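Local coordinates for taurocyamine kinase (Schistosoma mansoni, PDB 4WOE), which reversibly transfers a phosphate group between ATP and taurocyamine, a magnesium-dependent phosphagen kinase reaction, in a chain built of two approximate repeats, at residues V118-R123 and G234-V239; A278-K283 and Y319-K324; L635-R640 and L693-A698. The protein carries 4 engineered substitutions. All coordinates share one frame; numbering follows the deposited sequence.

Contact 1: residues V118-R123 and G234-V239; sequences VSTRVR and GGLTAV. Engineered in segment 234-239: Gly235 (natural residue Asp), Thr237 (natural residue Ile). With ADP (adenosine-5'-diphosphate), chain C.
Val122 reaches the first turn of the helix with one methyl, CG2, which lies 3.7 Å from CG1 of Val239 and 3.9 Å from CD1 of Leu236. The two valine side chains meet at a slant, whereas the leucine runs across Val122 at roughly a right angle and does the same to Thr120, so that its CD1 tip serves both strand residues. Thr120 divides its work between its branches. Its methyl, anti to the backbone N, faces Leu236, with CG2 3.9 Å from CD1; its hydroxyl, beside the backbone N (chi1 -55°), turns to the loop ahead of the helix, where OG1 sits 3.3 Å from CA of Gly234 and is hydrogen-bonded to the carbonyl of Gly233. Gly235, an engineered residue, occupies the N-cap position.

As in any extended strand, alternate residues look opposite ways, and here the other set grips ADP. Ser119 OG donates to adenine N1 at an unusually short 2.5 Å, and its carbonyl O receives the N6 amino group at 3.2 Å. Arg121, extended from CG to NE, runs along one face of the adenine: its CD lies 3.4 Å from C5, the ribose O4' stands over one face of its guanidinium, NH1 donates to O3B at 2.9 Å (164°) and NH2 to O2B. Arg123 adds NE to O3B and NH2 to O1B. Four bonds from two arginines thus hold the beta-phosphate, consistent with the predicted ATP-binding role of these residues.

Strand 117-126 runs between strands 225-232 and 277-283 in the antiparallel sheet of the catalytic domain; helix 236-250 packs on the side of that sheet away from the nucleotide, and Leu236 also touches Val335, Met338 and His339 of helix 331-355.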
loop_
_atom_site.group_PDB
_atom_site.type_symbol
_atom_site.label_atom_id
_atom_site.label_comp_id
_atom_site.label_asym_id
_atom_site.label_seq_id
_atom_site.Cartn_x
_atom_site.Cartn_y
_atom_site.Cartn_z
ATOM N N VAL A 118 -20.290 9.683 11.772
ATOM C CA VAL A 118 -21.670 9.919 11.355
ATOM C C VAL A 118 -22.612 8.811 11.874
ATOM O O VAL A 118 -23.672 9.094 12.455
ATOM C CB VAL A 118 -21.788 10.016 9.810
ATOM C CG1 VAL A 118 -23.219 10.359 9.390
ATOM C CG2 VAL A 118 -20.812 11.046 9.252
ATOM N N SER A 119 -22.227 7.552 11.673
ATOM C CA SER A 119 -23.111 6.431 12.009
ATOM C C SER A 119 -22.353 5.128 12.281
ATOM O O SER A 119 -21.233 4.947 11.824
ATOM C CB SER A 119 -24.126 6.216 10.886
ATOM O OG SER A 119 -23.464 6.069 9.643
ATOM N N THR A 120 -22.989 4.228 13.027
ATOM C CA THR A 120 -22.379 2.968 13.432
ATOM C C THR A 120 -23.299 1.798 13.089
ATOM O O THR A 120 -24.503 1.858 13.286
ATOM C CB THR A 120 -22.061 2.965 14.934
ATOM O OG1 THR A 120 -21.241 4.098 15.233
ATOM C CG2 THR A 120 -21.325 1.680 15.351
ATOM N N ARG A 121 -22.722 0.736 12.551
ATOM C CA ARG A 121 -23.498 -0.355 11.993
ATOM C C ARG A 121 -22.813 -1.684 12.317
ATOM O O ARG A 121 -21.590 -1.786 12.222
ATOM C CB ARG A 121 -23.629 -0.156 10.481
ATOM C CG ARG A 121 -24.446 -1.192 9.695
ATOM C CD ARG A 121 -24.480 -0.746 8.235
ATOM N NE ARG A 121 -25.152 -1.658 7.309
ATOM C CZ ARG A 121 -24.597 -2.749 6.776
ATOM N NH1 ARG A 121 -23.355 -3.101 7.103
ATOM N NH2 ARG A 121 -25.297 -3.498 5.916
ATOM N N VAL A 122 -23.577 -2.693 12.724
ATOM C CA VAL A 122 -23.015 -4.043 12.829
ATOM C C VAL A 122 -23.921 -5.016 12.076
ATOM O O VAL A 122 -25.139 -4.950 12.209
ATOM C CB VAL A 122 -22.842 -4.516 14.307
ATOM C CG1 VAL A 122 -22.079 -5.851 14.347
ATOM C CG2 VAL A 122 -22.103 -3.483 15.128
ATOM N N ARG A 123 -23.344 -5.908 11.269
ATOM C CA ARG A 123 -24.185 -6.919 10.624
ATOM C C ARG A 123 -23.626 -8.321 10.682
ATOM O O ARG A 123 -22.422 -8.529 10.776
ATOM C CB ARG A 123 -24.459 -6.563 9.156
ATOM C CG ARG A 123 -23.249 -6.596 8.252
ATOM C CD ARG A 123 -23.030 -7.921 7.479
ATOM N NE ARG A 123 -22.047 -7.664 6.428
ATOM C CZ ARG A 123 -20.986 -8.418 6.150
ATOM N NH1 ARG A 123 -20.759 -9.533 6.828
ATOM N NH2 ARG A 123 -20.162 -8.055 5.173
ATOM N N GLY A 234 -21.907 7.263 17.399
ATOM C CA GLY A 234 -20.893 6.256 17.641
ATOM C C GLY A 234 -21.191 5.301 18.776
ATOM O O GLY A 234 -20.263 4.727 19.355
ATOM N N GLY A 235 -22.475 5.103 19.072
ATOM C CA GLY A 235 -22.887 4.239 20.168
ATOM C C GLY A 235 -22.821 2.762 19.818
ATOM O O GLY A 235 -23.853 2.098 19.683
ATOM N N LEU A 236 -21.603 2.248 19.669
ATOM C CA LEU A 236 -21.389 0.864 19.262
ATOM C C LEU A 236 -21.946 -0.152 20.280
ATOM O O LEU A 236 -22.423 -1.220 19.903
ATOM C CB LEU A 236 -19.895 0.613 19.032
ATOM C CG LEU A 236 -19.428 -0.828 18.766
ATOM C CD1 LEU A 236 -19.884 -1.304 17.403
ATOM C CD2 LEU A 236 -17.916 -0.952 18.875
ATOM N N THR A 237 -21.888 0.178 21.564
ATOM C CA THR A 237 -22.341 -0.763 22.585
ATOM C C THR A 237 -23.827 -1.118 22.377
ATOM O O THR A 237 -24.223 -2.294 22.413
ATOM C CB THR A 237 -22.126 -0.197 24.003
ATOM O OG1 THR A 237 -20.725 -0.005 24.241
ATOM C CG2 THR A 237 -22.692 -1.151 25.050
ATOM N N ALA A 238 -24.630 -0.089 22.124
ATOM C CA ALA A 238 -26.061 -0.249 21.934
ATOM C C ALA A 238 -26.356 -0.992 20.639
ATOM O O ALA A 238 -27.245 -1.840 20.582
ATOM C CB ALA A 238 -26.746 1.118 21.944
ATOM N N VAL A 239 -25.602 -0.667 19.599
ATOM C CA VAL A 239 -25.789 -1.267 18.292
ATOM C C VAL A 239 -25.487 -2.773 18.335
ATOM O O VAL A 239 -26.264 -3.595 17.825
ATOM C CB VAL A 239 -24.903 -0.565 17.236
ATOM C CG1 VAL A 239 -24.952 -1.306 15.902
ATOM C CG2 VAL A 239 -25.354 0.868 17.065
HETATM P PB ADP C . -22.164 -4.957 4.087
HETATM O O1B ADP C . -21.276 -5.785 3.188
HETATM O O2B ADP C . -23.629 -4.941 3.669
HETATM O O3B ADP C . -21.921 -5.168 5.577
HETATM P PA ADP C . -21.595 -2.670 2.407
HETATM O O1A ADP C . -22.078 -3.573 1.302
HETATM O O2A ADP C . -20.227 -2.036 2.340
HETATM O O3A ADP C . -21.679 -3.427 3.837
HETATM O "O5'" ADP C . -22.689 -1.513 2.612
HETATM C "C5'" ADP C . -24.020 -1.583 2.096
HETATM C "C4'" ADP C . -24.804 -0.428 2.705
HETATM O "O4'" ADP C . -24.559 -0.352 4.122
HETATM C "C3'" ADP C . -24.364 0.910 2.128
HETATM O "O3'" ADP C . -25.519 1.752 2.026
HETATM C "C2'" ADP C . -23.479 1.498 3.204
HETATM O "O2'" ADP C . -23.437 2.924 3.163
HETATM C "C1'" ADP C . -24.176 0.995 4.452
HETATM N N9 ADP C . -23.296 1.117 5.643
HETATM C C8 ADP C . -22.217 0.358 5.949
HETATM N N7 ADP C . -21.652 0.762 7.124
HETATM C C5 ADP C . -22.378 1.801 7.579
HETATM C C6 ADP C . -22.332 2.695 8.764
HETATM N N6 ADP C . -21.360 2.538 9.703
HETATM N N1 ADP C . -23.286 3.655 8.871
HETATM C C2 ADP C . -24.242 3.806 7.927
HETATM N N3 ADP C . -24.345 3.027 6.832
HETATM C C4 ADP C . -23.455 2.033 6.603
#

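Contact 2: residues A278-K283 and Y319-K324. With ADP (adenosine-5'-diphosphate), chain C.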
loop_
_atom_site.group_PDB
_atom_site.type_symbol
_atom_site.label_atom_id
_atom_site.label_comp_id
_atom_site.label_asym_id
_atom_site.label_seq_id
_atom_site.Cartn_x
_atom_site.Cartn_y
_atom_site.Cartn_z
ATOM N N ALA A 278 -18.536 -5.029 11.893
ATOM C CA ALA A 278 -18.891 -3.830 12.652
ATOM C C ALA A 278 -18.222 -2.595 12.031
ATOM O O ALA A 278 -17.004 -2.558 11.849
ATOM C CB ALA A 278 -18.486 -3.982 14.107
ATOM N N SER A 279 -19.013 -1.586 11.693
ATOM C CA SER A 279 -18.466 -0.452 10.961
ATOM C C SER A 279 -18.935 0.899 11.468
ATOM O O SER A 279 -20.018 1.029 12.059
ATOM C CB SER A 279 -18.828 -0.557 9.483
ATOM O OG SER A 279 -20.201 -0.265 9.311
ATOM N N VAL A 280 -18.097 1.900 11.215
ATOM C CA VAL A 280 -18.486 3.299 11.315
ATOM C C VAL A 280 -18.346 3.954 9.957
ATOM O O VAL A 280 -17.563 3.490 9.122
ATOM C CB VAL A 280 -17.617 4.088 12.321
ATOM C CG1 VAL A 280 -17.787 3.539 13.717
ATOM C CG2 VAL A 280 -16.139 4.068 11.886
ATOM N N HIS A 281 -19.113 5.017 9.735
ATOM C CA HIS A 281 -18.781 5.998 8.704
ATOM C C HIS A 281 -18.135 7.196 9.394
ATOM O O HIS A 281 -18.788 7.895 10.181
ATOM C CB HIS A 281 -20.014 6.434 7.912
ATOM C CG HIS A 281 -20.412 5.478 6.831
ATOM N ND1 HIS A 281 -21.346 5.798 5.866
ATOM C CD2 HIS A 281 -20.012 4.214 6.561
ATOM C CE1 HIS A 281 -21.502 4.771 5.046
ATOM N NE2 HIS A 281 -20.708 3.795 5.449
ATOM N N ALA A 282 -16.854 7.428 9.124
ATOM C CA ALA A 282 -16.125 8.469 9.828
ATOM C C ALA A 282 -15.465 9.493 8.877
ATOM O O ALA A 282 -15.104 9.157 7.732
ATOM C CB ALA A 282 -15.078 7.832 10.737
ATOM N N LYS A 283 -15.331 10.739 9.360
ATOM C CA LYS A 283 -14.616 11.797 8.638
ATOM C C LYS A 283 -13.133 11.742 8.959
ATOM O O LYS A 283 -12.702 12.218 10.009
ATOM C CB LYS A 283 -15.142 13.193 8.996
ATOM C CG LYS A 283 -16.635 13.324 9.065
ATOM C CD LYS A 283 -17.030 14.304 10.171
ATOM C CE LYS A 283 -18.543 14.429 10.284
ATOM N NZ LYS A 283 -19.152 14.734 8.946
ATOM N N TYR A 319 -15.090 7.738 5.316
ATOM C CA TYR A 319 -14.752 6.341 5.051
ATOM C C TYR A 319 -15.459 5.354 5.990
ATOM O O TYR A 319 -15.734 5.651 7.156
ATOM C CB TYR A 319 -13.235 6.118 5.142
ATOM C CG TYR A 319 -12.445 6.772 4.029
ATOM C CD1 TYR A 319 -11.943 6.029 2.968
ATOM C CD2 TYR A 319 -12.214 8.143 4.034
ATOM C CE1 TYR A 319 -11.232 6.636 1.957
ATOM C CE2 TYR A 319 -11.521 8.751 3.029
ATOM C CZ TYR A 319 -11.022 8.001 1.999
ATOM O OH TYR A 319 -10.323 8.637 0.999
ATOM N N ASP A 320 -15.741 4.183 5.435
ATOM C CA ASP A 320 -16.244 3.019 6.137
ATOM C C ASP A 320 -15.043 2.322 6.754
ATOM O O ASP A 320 -14.114 1.921 6.034
ATOM C CB ASP A 320 -17.005 2.099 5.154
ATOM C CG ASP A 320 -17.651 0.882 5.825
ATOM O OD1 ASP A 320 -17.002 0.210 6.662
ATOM O OD2 ASP A 320 -18.826 0.589 5.499
ATOM N N LEU A 321 -15.061 2.200 8.078
ATOM C CA LEU A 321 -14.020 1.516 8.847
ATOM C C LEU A 321 -14.574 0.310 9.609
ATOM O O LEU A 321 -15.533 0.447 10.357
ATOM C CB LEU A 321 -13.371 2.478 9.843
ATOM C CG LEU A 321 -12.645 3.677 9.236
ATOM C CD1 LEU A 321 -12.049 4.523 10.343
ATOM C CD2 LEU A 321 -11.563 3.217 8.213
ATOM N N SER A 322 -13.957 -0.860 9.443
ATOM C CA SER A 322 -14.487 -2.082 10.047
ATOM C C SER A 322 -13.404 -3.105 10.400
ATOM O O SER A 322 -12.285 -3.047 9.874
ATOM C CB SER A 322 -15.504 -2.722 9.104
ATOM O OG SER A 322 -14.861 -3.336 8.001
ATOM N N ASN A 323 -13.730 -4.033 11.300
ATOM C CA ASN A 323 -12.827 -5.154 11.554
ATOM C C ASN A 323 -12.573 -5.929 10.249
ATOM O O ASN A 323 -13.510 -6.240 9.509
ATOM C CB ASN A 323 -13.395 -6.088 12.625
ATOM C CG ASN A 323 -14.812 -6.568 12.302
ATOM O OD1 ASN A 323 -15.758 -5.766 12.245
ATOM N ND2 ASN A 323 -14.972 -7.881 12.122
ATOM N N LYS A 324 -11.312 -6.216 9.948
ATOM C CA LYS A 324 -11.017 -6.994 8.753
ATOM C C LYS A 324 -11.299 -8.490 8.975
ATOM O O LYS A 324 -11.706 -9.185 8.054
ATOM C CB LYS A 324 -9.566 -6.781 8.304
ATOM C CG LYS A 324 -8.528 -7.272 9.277
ATOM C CD LYS A 324 -7.112 -6.934 8.800
ATOM C CE LYS A 324 -6.069 -7.652 9.667
ATOM N NZ LYS A 324 -4.684 -7.101 9.485
HETATM P PB ADP C . -22.164 -4.957 4.087
HETATM O O1B ADP C . -21.276 -5.785 3.188
HETATM O O2B ADP C . -23.629 -4.941 3.669
HETATM O O3B ADP C . -21.921 -5.168 5.577
HETATM P PA ADP C . -21.595 -2.670 2.407
HETATM O O1A ADP C . -22.078 -3.573 1.302
HETATM O O2A ADP C . -20.227 -2.036 2.340
HETATM O O3A ADP C . -21.679 -3.427 3.837
HETATM O "O5'" ADP C . -22.689 -1.513 2.612
HETATM C "C5'" ADP C . -24.020 -1.583 2.096
HETATM C "C4'" ADP C . -24.804 -0.428 2.705
HETATM O "O4'" ADP C . -24.559 -0.352 4.122
HETATM C "C3'" ADP C . -24.364 0.910 2.128
HETATM O "O3'" ADP C . -25.519 1.752 2.026
HETATM C "C2'" ADP C . -23.479 1.498 3.204
HETATM O "O2'" ADP C . -23.437 2.924 3.163
HETATM C "C1'" ADP C . -24.176 0.995 4.452
HETATM N N9 ADP C . -23.296 1.117 5.643
HETATM C C8 ADP C . -22.217 0.358 5.949
HETATM N N7 ADP C . -21.652 0.762 7.124
HETATM C C5 ADP C . -22.378 1.801 7.579
HETATM C C6 ADP C . -22.332 2.695 8.764
HETATM N N6 ADP C . -21.360 2.538 9.703
HETATM N N1 ADP C . -23.286 3.655 8.871
HETATM C C2 ADP C . -24.242 3.806 7.927
HETATM N N3 ADP C . -24.345 3.027 6.832
HETATM C C4 ADP C . -23.455 2.033 6.603
HETATM O O HOH W 1 -20.196 1.976 3.664
#
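Val280 and Leu321 form a hydrogen-bonded antiparallel pair, their backbone N and O atoms satisfying one another in both directions; Leu321 N reaches Val280 O at 3.0 Å. Ala282 and Tyr319 repeat the pattern, with Tyr319 N to Ala282 O at 2.8 Å. At the far end a side chain takes over: Asn323 OD1 accepts from Ala278 N at 2.9 Å (159°), in the carbonyl plane, while its ND2 is bound by Leu276 O and Arg325 O.

The intervening residues serve the nucleotide. Ser279 OG donates to adenine N7 at 2.8 Å. His281 lays one ring face over the adenine near C6, and the carboxylate of Asp320 lies at the ring's edge. A water joins the two, 2.6 Å from His281 NE2 and donating to Asp320 OD2 at 2.7 Å. Asp320 OD1 forms a salt bridge with Arg277, which itself binds ADP, so that the carboxylate probably helps to position that arginine.

Strand 277-283 lies between strands 318-323 and 117-126 in the catalytic-domain sheet, and strand 302-305 borders 318-323 beyond. Ala278, Val280 and Asn323 touch Met338 of helix 331-355, and Ala282 touches Leu346 of the same helix.

Contact 3: residues L635-R640 and L693-A698; sequences LGTSMR and LTELQA. With ADP (adenosine-5'-diphosphate), chain D.
Thr637 is the main point of touch: its methyl CG2 presses against the chain entering the helix, 3.2 Å from Leu693 O and 3.8 Å from Glu695 CD. It stands in the type II' turn from Leu635 to Ser638, which Gly636, with its positive phi of 84°, helps to form. Thr637 OG1 accepts from Met639 N at 3.1 Å, an ST turn, and is also bonded to the Arg690 carbonyl. A water ties Thr637 O to Glu695 OE2, whose other oxygen, OE1, is held by Thr461 N.

The helix start met here, that of 695-711, carries a capping box: Thr694 N donates to Gln697 OE1, answered by a weak bond from Gln697 N to Thr694 OG1.

The chain then passes into a strand of the antiparallel catalytic-domain sheet. The side chain of Met639, extended until it bends at chi3 (-83°), crosses Glu695 at about a right angle and sets CE 3.8 Å from Glu695 CG. Arg640 leaves the backbone on the side away from the helix, and its guanidinium binds ADP, where NE donates to O3B at 2.9 Å and NH2 to O3A at 2.7 Å.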
loop_
_atom_site.group_PDB
_atom_site.type_symbol
_atom_site.label_atom_id
_atom_site.label_comp_id
_atom_site.label_asym_id
_atom_site.label_seq_id
_atom_site.Cartn_x
_atom_site.Cartn_y
_atom_site.Cartn_z
ATOM N N LEU A 635 24.558 14.601 0.040
ATOM C CA LEU A 635 25.051 15.974 0.068
ATOM C C LEU A 635 26.427 16.067 -0.582
ATOM O O LEU A 635 27.004 15.051 -0.973
ATOM C CB LEU A 635 25.107 16.491 1.504
ATOM C CG LEU A 635 23.750 16.539 2.175
ATOM C CD1 LEU A 635 23.914 16.941 3.636
ATOM C CD2 LEU A 635 22.861 17.513 1.415
ATOM N N GLY A 636 26.931 17.290 -0.706
ATOM C CA GLY A 636 28.291 17.523 -1.165
ATOM C C GLY A 636 28.447 17.543 -2.676
ATOM O O GLY A 636 27.957 18.457 -3.350
ATOM N N THR A 637 29.164 16.543 -3.192
ATOM C CA THR A 637 29.243 16.267 -4.621
ATOM C C THR A 637 27.913 15.679 -5.094
ATOM O O THR A 637 27.537 15.810 -6.262
ATOM C CB THR A 637 30.373 15.253 -4.961
ATOM O OG1 THR A 637 30.100 14.002 -4.314
ATOM C CG2 THR A 637 31.742 15.773 -4.526
ATOM N N SER A 638 27.215 15.022 -4.165
ATOM C CA SER A 638 25.988 14.297 -4.472
ATOM C C SER A 638 26.279 13.233 -5.531
ATOM O O SER A 638 25.405 12.819 -6.292
ATOM C CB SER A 638 24.896 15.261 -4.946
ATOM O OG SER A 638 23.646 14.607 -5.009
ATOM N N MET A 639 27.526 12.790 -5.572
ATOM C CA MET A 639 27.967 11.953 -6.658
ATOM C C MET A 639 28.095 10.511 -6.210
ATOM O O MET A 639 28.655 10.225 -5.169
ATOM C CB MET A 639 29.292 12.468 -7.224
ATOM C CG MET A 639 29.759 11.702 -8.452
ATOM S SD MET A 639 31.240 12.350 -9.265
ATOM C CE MET A 639 30.572 13.658 -10.292
ATOM N N ARG A 640 27.539 9.612 -7.010
ATOM C CA ARG A 640 27.698 8.187 -6.801
ATOM C C ARG A 640 28.236 7.583 -8.082
ATOM O O ARG A 640 27.541 7.542 -9.093
ATOM C CB ARG A 640 26.373 7.538 -6.394
ATOM C CG ARG A 640 26.521 6.151 -5.787
ATOM C CD ARG A 640 25.254 5.702 -5.034
ATOM N NE ARG A 640 24.240 5.120 -5.916
ATOM C CZ ARG A 640 24.277 3.873 -6.396
ATOM N NH1 ARG A 640 25.287 3.061 -6.082
ATOM N NH2 ARG A 640 23.306 3.435 -7.197
ATOM N N LEU A 693 34.985 16.226 -0.042
ATOM C CA LEU A 693 35.890 15.828 -1.111
ATOM C C LEU A 693 35.296 16.295 -2.440
ATOM O O LEU A 693 34.096 16.542 -2.523
ATOM C CB LEU A 693 36.120 14.307 -1.121
ATOM C CG LEU A 693 35.052 13.357 -1.672
ATOM C CD1 LEU A 693 35.603 11.934 -1.780
ATOM C CD2 LEU A 693 33.786 13.372 -0.825
ATOM N N THR A 694 36.136 16.423 -3.465
ATOM C CA THR A 694 35.706 16.926 -4.770
ATOM C C THR A 694 35.179 15.795 -5.657
ATOM O O THR A 694 35.277 14.611 -5.304
ATOM C CB THR A 694 36.856 17.640 -5.526
ATOM O OG1 THR A 694 37.868 16.683 -5.848
ATOM C CG2 THR A 694 37.468 18.797 -4.687
ATOM N N GLU A 695 34.640 16.175 -6.814
ATOM C CA GLU A 695 34.024 15.225 -7.729
ATOM C C GLU A 695 35.080 14.284 -8.335
ATOM O O GLU A 695 34.845 13.088 -8.481
ATOM C CB GLU A 695 33.244 15.976 -8.815
ATOM C CG GLU A 695 31.917 16.599 -8.321
ATOM C CD GLU A 695 32.080 17.943 -7.612
ATOM O OE1 GLU A 695 33.213 18.484 -7.558
ATOM O OE2 GLU A 695 31.064 18.476 -7.117
ATOM N N LEU A 696 36.254 14.822 -8.653
ATOM C CA LEU A 696 37.375 13.983 -9.068
ATOM C C LEU A 696 37.735 12.947 -7.995
ATOM O O LEU A 696 37.851 11.755 -8.277
ATOM C CB LEU A 696 38.591 14.848 -9.380
ATOM C CG LEU A 696 39.269 14.643 -10.736
ATOM C CD1 LEU A 696 38.240 14.350 -11.822
ATOM C CD2 LEU A 696 40.082 15.885 -11.096
ATOM N N GLN A 697 37.907 13.416 -6.762
ATOM C CA GLN A 697 38.281 12.552 -5.654
ATOM C C GLN A 697 37.240 11.463 -5.418
ATOM O O GLN A 697 37.597 10.290 -5.208
ATOM C CB GLN A 697 38.485 13.378 -4.375
ATOM C CG GLN A 697 39.584 14.423 -4.523
ATOM C CD GLN A 697 39.853 15.217 -3.256
ATOM O OE1 GLN A 697 38.930 15.666 -2.555
ATOM N NE2 GLN A 697 41.132 15.408 -2.959
ATOM N N ALA A 698 35.962 11.848 -5.457
ATOM C CA ALA A 698 34.883 10.902 -5.201
ATOM C C ALA A 698 34.918 9.752 -6.206
ATOM O O ALA A 698 34.662 8.587 -5.860
ATOM C CB ALA A 698 33.535 11.609 -5.241
HETATM P PB ADP D . 20.517 5.967 -7.141
HETATM O O1B ADP D . 20.608 6.311 -8.609
HETATM O O2B ADP D . 19.160 6.292 -6.537
HETATM O O3B ADP D . 21.675 6.454 -6.300
HETATM P PA ADP D . 19.621 3.256 -6.653
HETATM O O1A ADP D . 20.429 2.178 -5.955
HETATM O O2A ADP D . 18.516 3.995 -5.939
HETATM O O3A ADP D . 20.715 4.348 -7.172
HETATM O "O5'" ADP D . 18.950 2.610 -7.981
HETATM C "C5'" ADP D . 18.908 3.322 -9.216
HETATM C "C4'" ADP D . 19.005 2.380 -10.411
HETATM O "O4'" ADP D . 20.298 2.494 -11.007
HETATM C "C3'" ADP D . 18.818 0.912 -10.039
HETATM O "O3'" ADP D . 18.044 0.281 -11.067
HETATM C "C2'" ADP D . 20.208 0.326 -10.089
HETATM O "O2'" ADP D . 20.161 -1.054 -10.448
HETATM C "C1'" ADP D . 20.825 1.174 -11.190
HETATM N N9 ADP D . 22.310 1.154 -11.184
HETATM C C8 ADP D . 23.128 1.612 -10.217
HETATM N N7 ADP D . 24.427 1.428 -10.566
HETATM C C5 ADP D . 24.452 0.835 -11.781
HETATM C C6 ADP D . 25.484 0.363 -12.735
HETATM N N6 ADP D . 26.805 0.477 -12.463
HETATM N N1 ADP D . 25.061 -0.197 -13.896
HETATM C C2 ADP D . 23.754 -0.322 -14.187
HETATM N N3 ADP D . 22.768 0.091 -13.370
HETATM C C4 ADP D . 23.048 0.662 -12.178
HETATM O O HOH W 2 30.771 19.799 -4.545
HETATM O O HOH W 3 28.679 17.404 -8.174
#

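Contacts 1 and 2 belong to one sheet and one nucleotide site. Their centres are 10 Å apart, strands 117-126 and 277-283 run side by side, and Arg121 O lies 2.6 Å from Ser279 N, a probable hydrogen bond. Between them they handle ADP of chain C from two directions: contact 1 supplies arginines for the beta-phosphate and meets the N1 edge of adenine, contact 2 meets the N7 edge, and Arg121 of contact 1 and His281 of contact 2 lie against opposite faces of the adenine. Contact 3 lies in the other catalytic domain, with centres about 60 Å from contact 1 and 51 Å from contact 2, and reaches a separate ADP through Arg640.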